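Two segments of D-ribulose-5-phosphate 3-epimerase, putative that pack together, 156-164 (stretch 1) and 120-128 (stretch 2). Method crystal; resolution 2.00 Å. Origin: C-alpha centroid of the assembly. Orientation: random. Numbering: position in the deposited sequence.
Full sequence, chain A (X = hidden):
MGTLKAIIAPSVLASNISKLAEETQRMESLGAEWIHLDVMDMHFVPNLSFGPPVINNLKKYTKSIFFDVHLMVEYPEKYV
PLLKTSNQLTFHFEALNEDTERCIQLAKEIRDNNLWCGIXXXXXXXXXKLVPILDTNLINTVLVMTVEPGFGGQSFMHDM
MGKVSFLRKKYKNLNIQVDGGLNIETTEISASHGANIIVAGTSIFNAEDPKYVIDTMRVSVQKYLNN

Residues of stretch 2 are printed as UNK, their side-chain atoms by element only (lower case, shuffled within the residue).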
# COMPACT_ATOMS: atom_id res chain seq x y z
N PHE A 156 6.87 -14.02 0.97
CA PHE A 156 5.73 -13.71 1.84
C PHE A 156 5.92 -14.32 3.23
O PHE A 156 6.20 -15.51 3.36
CB PHE A 156 4.47 -14.28 1.18
CG PHE A 156 3.20 -14.09 1.97
CD1 PHE A 156 2.53 -12.87 1.96
CD2 PHE A 156 2.65 -15.15 2.68
CE1 PHE A 156 1.32 -12.72 2.64
CE2 PHE A 156 1.44 -15.01 3.36
CZ PHE A 156 0.78 -13.79 3.34
N MET A 157 5.75 -13.50 4.26
CA MET A 157 5.87 -13.97 5.64
C MET A 157 4.50 -14.37 6.16
O MET A 157 3.69 -13.51 6.53
CB MET A 157 6.46 -12.87 6.53
CG MET A 157 7.88 -12.48 6.16
SD MET A 157 8.44 -11.01 7.06
CE MET A 157 8.52 -11.66 8.74
N HIS A 158 4.24 -15.67 6.18
CA HIS A 158 2.95 -16.18 6.63
C HIS A 158 2.66 -15.84 8.09
O HIS A 158 1.50 -15.77 8.50
CB HIS A 158 2.89 -17.70 6.43
CG HIS A 158 1.52 -18.28 6.57
ND1 HIS A 158 0.81 -18.24 7.75
CD2 HIS A 158 0.73 -18.92 5.68
CE1 HIS A 158 -0.36 -18.83 7.58
NE2 HIS A 158 -0.43 -19.25 6.33
N ASP A 159 3.70 -15.61 8.88
CA ASP A 159 3.52 -15.29 10.29
C ASP A 159 2.95 -13.89 10.54
O ASP A 159 2.73 -13.51 11.69
CB ASP A 159 4.84 -15.49 11.05
CG ASP A 159 5.91 -14.51 10.62
OD1 ASP A 159 5.95 -14.13 9.43
OD2 ASP A 159 6.74 -14.13 11.48
N MET A 160 2.71 -13.13 9.48
CA MET A 160 2.14 -11.79 9.61
C MET A 160 0.62 -11.86 9.55
O MET A 160 -0.06 -10.86 9.79
CB MET A 160 2.66 -10.87 8.50
CG MET A 160 4.14 -10.53 8.60
SD MET A 160 4.51 -9.55 10.07
CE MET A 160 5.10 -10.81 11.24
N MET A 161 0.08 -13.03 9.22
CA MET A 161 -1.37 -13.17 9.11
C MET A 161 -2.11 -12.92 10.41
O MET A 161 -3.30 -12.57 10.39
CB MET A 161 -1.73 -14.55 8.55
CG MET A 161 -1.31 -14.75 7.11
SD MET A 161 -1.91 -13.44 6.01
CE MET A 161 -0.51 -12.31 6.03
N GLY A 162 -1.43 -13.08 11.53
CA GLY A 162 -2.05 -12.84 12.82
C GLY A 162 -2.44 -11.37 12.93
O GLY A 162 -3.49 -11.04 13.50
N LYS A 163 -1.60 -10.49 12.39
CA LYS A 163 -1.88 -9.06 12.43
C LYS A 163 -3.13 -8.75 11.63
O LYS A 163 -3.97 -7.95 12.05
CB LYS A 163 -0.70 -8.26 11.86
CG LYS A 163 0.61 -8.45 12.61
CD LYS A 163 1.67 -7.51 12.07
CE LYS A 163 3.00 -7.70 12.78
NZ LYS A 163 4.03 -6.76 12.23
N VAL A 164 -3.24 -9.38 10.46
CA VAL A 164 -4.39 -9.18 9.59
C VAL A 164 -5.69 -9.61 10.28
O VAL A 164 -6.67 -8.87 10.26
CB VAL A 164 -4.22 -9.97 8.26
CG1 VAL A 164 -5.44 -9.76 7.36
CG2 VAL A 164 -2.95 -9.51 7.54
N UNK A 120 1.41 2.35 7.92
CA UNK A 120 2.03 1.04 7.76
C UNK A 120 2.92 0.64 8.93
O UNK A 120 3.47 1.49 9.64
o UNK A 120 3.42 -0.25 6.22
c UNK A 120 2.86 1.03 6.46
N UNK A 121 3.02 -0.67 9.14
CA UNK A 121 3.86 -1.25 10.18
C UNK A 121 4.74 -2.34 9.57
O UNK A 121 4.29 -3.14 8.76
c UNK A 121 3.03 -1.88 11.33
c UNK A 121 2.49 -0.80 12.25
c UNK A 121 1.92 -2.77 10.76
c UNK A 121 1.11 -3.51 11.82
N UNK A 122 6.01 -2.35 9.98
CA UNK A 122 6.96 -3.34 9.49
C UNK A 122 6.76 -4.67 10.22
O UNK A 122 6.11 -4.73 11.26
n UNK A 122 12.17 -0.36 9.89
c UNK A 122 10.72 -0.70 10.04
c UNK A 122 10.11 -1.16 8.73
c UNK A 122 8.63 -1.52 8.87
c UNK A 122 8.39 -2.81 9.66
N UNK A 123 7.33 -5.77 9.68
CA UNK A 123 7.20 -7.10 10.29
C UNK A 123 7.38 -7.20 11.80
O UNK A 123 6.58 -7.83 12.48
c UNK A 123 8.16 -5.82 8.47
c UNK A 123 8.17 -7.30 8.15
c UNK A 123 8.24 -7.91 9.53
N UNK A 124 8.43 -6.57 12.33
CA UNK A 124 8.70 -6.63 13.77
C UNK A 124 7.87 -5.71 14.66
O UNK A 124 8.01 -5.75 15.88
n UNK A 124 14.93 -7.50 12.96
c UNK A 124 11.12 -7.34 13.29
c UNK A 124 12.57 -7.00 13.56
c UNK A 124 10.19 -6.38 14.03
c UNK A 124 13.51 -7.87 12.74
N UNK A 125 7.01 -4.88 14.07
CA UNK A 125 6.19 -3.96 14.86
C UNK A 125 4.85 -4.57 15.27
O UNK A 125 4.11 -5.10 14.44
c UNK A 125 5.94 -2.65 14.08
o UNK A 125 7.19 -2.09 13.68
c UNK A 125 5.21 -1.64 14.96
N UNK A 126 4.54 -4.48 16.56
CA UNK A 126 3.31 -5.02 17.14
C UNK A 126 2.07 -4.25 16.69
O UNK A 126 1.96 -3.05 16.93
c UNK A 126 3.43 -4.97 18.67
o UNK A 126 1.26 -5.97 18.71
c UNK A 126 2.20 -5.50 19.38
o UNK A 126 2.18 -5.44 20.63
N UNK A 127 1.13 -4.94 16.05
CA UNK A 127 -0.12 -4.32 15.56
C UNK A 127 -0.95 -3.61 16.62
O UNK A 127 -1.61 -2.61 16.33
c UNK A 127 -1.09 -5.34 14.95
c UNK A 127 -0.52 -6.73 15.04
c UNK A 127 -1.45 -4.95 13.54
N UNK A 128 -0.96 -4.15 17.83
CA UNK A 128 -1.76 -3.57 18.90
C UNK A 128 -1.37 -2.14 19.24
O UNK A 128 -2.17 -1.39 19.81
c UNK A 128 -1.71 -4.45 20.15
o UNK A 128 -3.38 -6.23 21.97
n UNK A 128 -1.78 -7.70 21.39
c UNK A 128 -2.52 -6.61 21.18
c UNK A 128 -2.25 -5.85 19.90
O HOH W 1 3.73 -6.06 9.36

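Position 120 has two side-chain atoms, one carbon and then one oxygen. No part of the side chain comes near stretch 1, and the oxygen is hydrogen-bonded elsewhere in the structure. This is Ser 120, in a strand.

Position 121 has four side-chain carbons, forked at the first, with one arm two carbons long. CA-to-CB points toward stretch 1. The end of the long arm lies 4.0 Å from CD of Lys 163. A fork at CB with one longer arm and no polar atom is Ile 121, and the atom that meets CD of Lys 163 is CD1.

Position 122 has four carbons in a row ending in nitrogen. CA-to-CB points away from stretch 1, and the side chain stays at least 6.4 Å from it. This is Lys 122. Its backbone O is 3.1 Å from NZ of Lys 163, but the angle is too poor for a hydrogen bond.

Position 123 has three carbons that close a ring onto the backbone N. Its CB lies 3.8 Å from CE of Met 157 and 4.1 Å from SD of Met 160. The ring identifies Pro 123. Both contacts are apolar. Met 157 meets the ring through its terminal CE, and Met 160 through SD.

Position 124 has four carbons in a row ending in nitrogen. CA-to-CB points away, and the chain is exposed. This is Lys 124.

Position 125 has one carbon carrying an oxygen and a carbon. The side chain stays 4.9 Å or more from stretch 1, and its oxygen is hydrogen-bonded elsewhere in the structure. A forked carbon with one oxygen and one carbon is Thr 125. It closes a type I turn that begins at Lys 122, with Thr 125 N donating to Lys 122 O at 3.0 Å.

Position 126 has two carbons, the second carrying two oxygens. CA-to-CB points away from stretch 1. This is Asp 126.

Position 127 has one carbon carrying two carbons. CA-to-CB points toward stretch 1, and one branch comes within 3.2 Å of CG of Lys 163. This is Val 127, and that branch is CG2. The distance is short for two carbons, and chi1 of Val 127 lies between wells at -124°.

Position 128 has three carbons, the third carrying one oxygen and one nitrogen. It is Gln 128, out of reach of stretch 1. Its backbone N donates to OD2 of Asp 126 at 3.0 Å.

The contact centres on Lys 163. Its carbons pass Val 127 and Ile 121, with the last three chi angles all t, and this extended chain carries NZ to the turn. There NZ donates to O of Pro 123 and to O of Thr 125, each at 2.8 Å. NZ also donates to water 1 at 3.0 Å, and that water donates to O of Ile 121 at 3.0 Å. Backbone oxygens receive the charged end, while Met 157 and Met 160 cover Pro 123.

Stretch 2 120-128: SIKPKTDVQ
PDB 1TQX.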